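Local coordinates for protein nitrilotriacetate monooxygenase (Burkholderia pseudomallei, PDB 3SDO) that probably acts as an FMN-dependent monooxygenase of the NtaA/SnaA/DszA family, using molecular oxygen to oxidise its substrate, at residues Met5-Ile10 with Arg419-Pro424. Sequence-based numbering, arbitrary orientation.
Sequences MTRKHI and RGYFDP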
loop_
_atom_site.group_PDB
_atom_site.type_symbol
_atom_site.label_atom_id
_atom_site.label_comp_id
_atom_site.label_asym_id
_atom_site.label_seq_id
_atom_site.Cartn_x
_atom_site.Cartn_y
_atom_site.Cartn_z
ATOM N N MET A 5 33.982 8.350 -26.111
ATOM C CA MET A 5 33.203 9.310 -26.905
ATOM C C MET A 5 31.680 9.144 -26.706
ATOM O O MET A 5 30.900 10.019 -27.089
ATOM C CB MET A 5 33.543 9.171 -28.390
ATOM N N THR A 6 31.261 8.031 -26.106
ATOM C CA THR A 6 29.838 7.764 -25.877
ATOM C C THR A 6 29.450 7.769 -24.363
ATOM O O THR A 6 28.416 7.232 -23.989
ATOM C CB THR A 6 29.471 6.409 -26.539
ATOM O OG1 THR A 6 30.337 5.390 -26.024
ATOM C CG2 THR A 6 29.657 6.470 -28.084
ATOM N N ARG A 7 30.277 8.383 -23.511
ATOM C CA ARG A 7 30.025 8.452 -22.071
ATOM C C ARG A 7 28.668 9.070 -21.793
ATOM O O ARG A 7 28.334 10.113 -22.355
ATOM C CB ARG A 7 31.050 9.338 -21.367
ATOM C CG ARG A 7 32.384 8.722 -21.117
ATOM C CD ARG A 7 33.356 9.770 -20.559
ATOM N NE ARG A 7 33.659 10.802 -21.550
ATOM C CZ ARG A 7 34.233 11.984 -21.292
ATOM N NH1 ARG A 7 34.584 12.335 -20.056
ATOM N NH2 ARG A 7 34.447 12.833 -22.286
ATOM N N LYS A 8 27.900 8.428 -20.918
ATOM C CA LYS A 8 26.712 9.034 -20.379
ATOM C C LYS A 8 26.270 8.371 -19.079
ATOM O O LYS A 8 26.546 7.194 -18.841
ATOM C CB LYS A 8 25.567 8.998 -21.381
ATOM C CG LYS A 8 25.025 7.635 -21.688
ATOM C CD LYS A 8 23.958 7.766 -22.774
ATOM C CE LYS A 8 23.251 6.458 -23.065
ATOM N NZ LYS A 8 22.517 6.551 -24.373
ATOM N N HIS A 9 25.546 9.134 -18.271
ATOM C CA HIS A 9 24.935 8.614 -17.064
ATOM C C HIS A 9 24.063 7.363 -17.313
ATOM O O HIS A 9 23.152 7.365 -18.151
ATOM C CB HIS A 9 24.119 9.708 -16.379
ATOM C CG HIS A 9 23.371 9.233 -15.181
ATOM N ND1 HIS A 9 23.957 9.071 -13.942
ATOM C CD2 HIS A 9 22.073 8.874 -15.034
ATOM C CE1 HIS A 9 23.051 8.635 -13.087
ATOM N NE2 HIS A 9 21.899 8.506 -13.725
ATOM N N ILE A 10 24.361 6.309 -16.569
ATOM C CA ILE A 10 23.572 5.087 -16.584
ATOM C C ILE A 10 22.593 5.129 -15.416
ATOM O O ILE A 10 23.006 5.257 -14.258
ATOM C CB ILE A 10 24.481 3.850 -16.504
ATOM C CG1 ILE A 10 25.412 3.832 -17.725
ATOM C CG2 ILE A 10 23.634 2.550 -16.372
ATOM C CD1 ILE A 10 26.473 2.733 -17.686
ATOM N N ARG A 419 34.612 6.773 -14.891
ATOM C CA ARG A 419 34.633 6.614 -16.342
ATOM C C ARG A 419 33.579 7.449 -17.080
ATOM O O ARG A 419 33.469 7.350 -18.314
ATOM C CB ARG A 419 34.491 5.124 -16.704
ATOM C CG ARG A 419 35.598 4.294 -16.075
ATOM C CD ARG A 419 35.334 2.778 -16.064
ATOM N NE ARG A 419 35.386 2.198 -17.394
ATOM C CZ ARG A 419 35.394 0.891 -17.650
ATOM N NH1 ARG A 419 35.418 -0.022 -16.657
ATOM N NH2 ARG A 419 35.416 0.488 -18.912
ATOM N N GLY A 420 32.834 8.286 -16.349
ATOM C CA GLY A 420 31.841 9.189 -16.979
ATOM C C GLY A 420 30.510 8.560 -17.311
ATOM O O GLY A 420 29.720 9.092 -18.123
ATOM N N TYR A 421 30.234 7.427 -16.663
ATOM C CA TYR A 421 29.016 6.682 -16.901
ATOM C C TYR A 421 28.053 6.620 -15.688
ATOM O O TYR A 421 27.126 5.816 -15.684
ATOM C CB TYR A 421 29.374 5.272 -17.380
ATOM C CG TYR A 421 29.733 5.158 -18.852
ATOM C CD1 TYR A 421 28.759 4.914 -19.797
ATOM C CD2 TYR A 421 31.046 5.239 -19.284
ATOM C CE1 TYR A 421 29.081 4.786 -21.151
ATOM C CE2 TYR A 421 31.378 5.100 -20.636
ATOM C CZ TYR A 421 30.378 4.872 -21.558
ATOM O OH TYR A 421 30.668 4.729 -22.891
ATOM N N PHE A 422 28.269 7.461 -14.675
ATOM C CA PHE A 422 27.344 7.571 -13.538
ATOM C C PHE A 422 27.580 8.826 -12.718
ATOM O O PHE A 422 28.662 9.024 -12.140
ATOM C CB PHE A 422 27.435 6.350 -12.620
ATOM C CG PHE A 422 26.411 6.352 -11.489
ATOM C CD1 PHE A 422 25.076 6.098 -11.750
ATOM C CD2 PHE A 422 26.792 6.592 -10.180
ATOM C CE1 PHE A 422 24.125 6.100 -10.720
ATOM C CE2 PHE A 422 25.848 6.611 -9.148
ATOM C CZ PHE A 422 24.511 6.355 -9.426
ATOM N N ASP A 423 26.545 9.651 -12.658
ATOM C CA ASP A 423 26.511 10.864 -11.837
ATOM C C ASP A 423 25.682 10.567 -10.577
ATOM O O ASP A 423 24.468 10.428 -10.652
ATOM C CB ASP A 423 25.873 11.975 -12.701
ATOM C CG ASP A 423 25.717 13.304 -11.984
ATOM O OD1 ASP A 423 26.115 13.421 -10.822
ATOM O OD2 ASP A 423 25.165 14.234 -12.620
ATOM N N PRO A 424 26.335 10.432 -9.413
ATOM C CA PRO A 424 25.627 10.069 -8.181
ATOM C C PRO A 424 24.813 11.201 -7.522
ATOM O O PRO A 424 24.008 10.936 -6.601
ATOM C CB PRO A 424 26.770 9.628 -7.249
ATOM C CG PRO A 424 27.948 10.386 -7.713
ATOM C CD PRO A 424 27.787 10.597 -9.188
#
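Y421 lies across the chain at T6-K8, and the two segments show how a loop near the N-terminus can be held against a distant turn by an aromatic ring and two hydrogen bonds. The CA of R7 sits over one face of the tyrosine ring in a CH-pi contact, 3.9 Å from its centroid; K8 N lies over the same face, likewise offset toward the rim. The Y421 OH comes 3.2 Å from T6 OG1. That tyrosine hydroxyl is hydrogen-bonded to D387 and S4, and S4 also bonds T6 OG1, tying the polar end to helix 375-387 and the residues just before the contact. The R7 side chain crosses the tyrosine at about a right angle, its CD 3.3 Å from R419 O, while its NE turns back to S4 O.

In this luciferase-like TIM-barrel fold the contact joins the lead-in to strand 11-15 with the turn leaving helix 401-418, which G420 ends in a Schellman motif. Beyond it, I10 N donates to Y421 O at 2.9 Å, approaching from above the carbonyl plane, and I10 CD1 packs obliquely on Y421 CD1.

H9 carries the second bond. Its CB points away from the partner segment, but CG lies anti to the backbone N (chi1 176°), and ND1 accepts a hydrogen bond from D423 N at 2.9 Å, nearly straight (168°) and in the ring plane, which would favour this rotation of the ring. H9 and F422 point the same way side by side, their planes 22° apart but displaced so far that the rings hardly overlap, centroids 5.2 Å from each other. At the phenylalanine edge lies I10 O, a buried carbonyl without a hydrogen-bonding partner, 3.4 Å from F422 CD1; the same ring packs against L413 and L416 of helix 401-418.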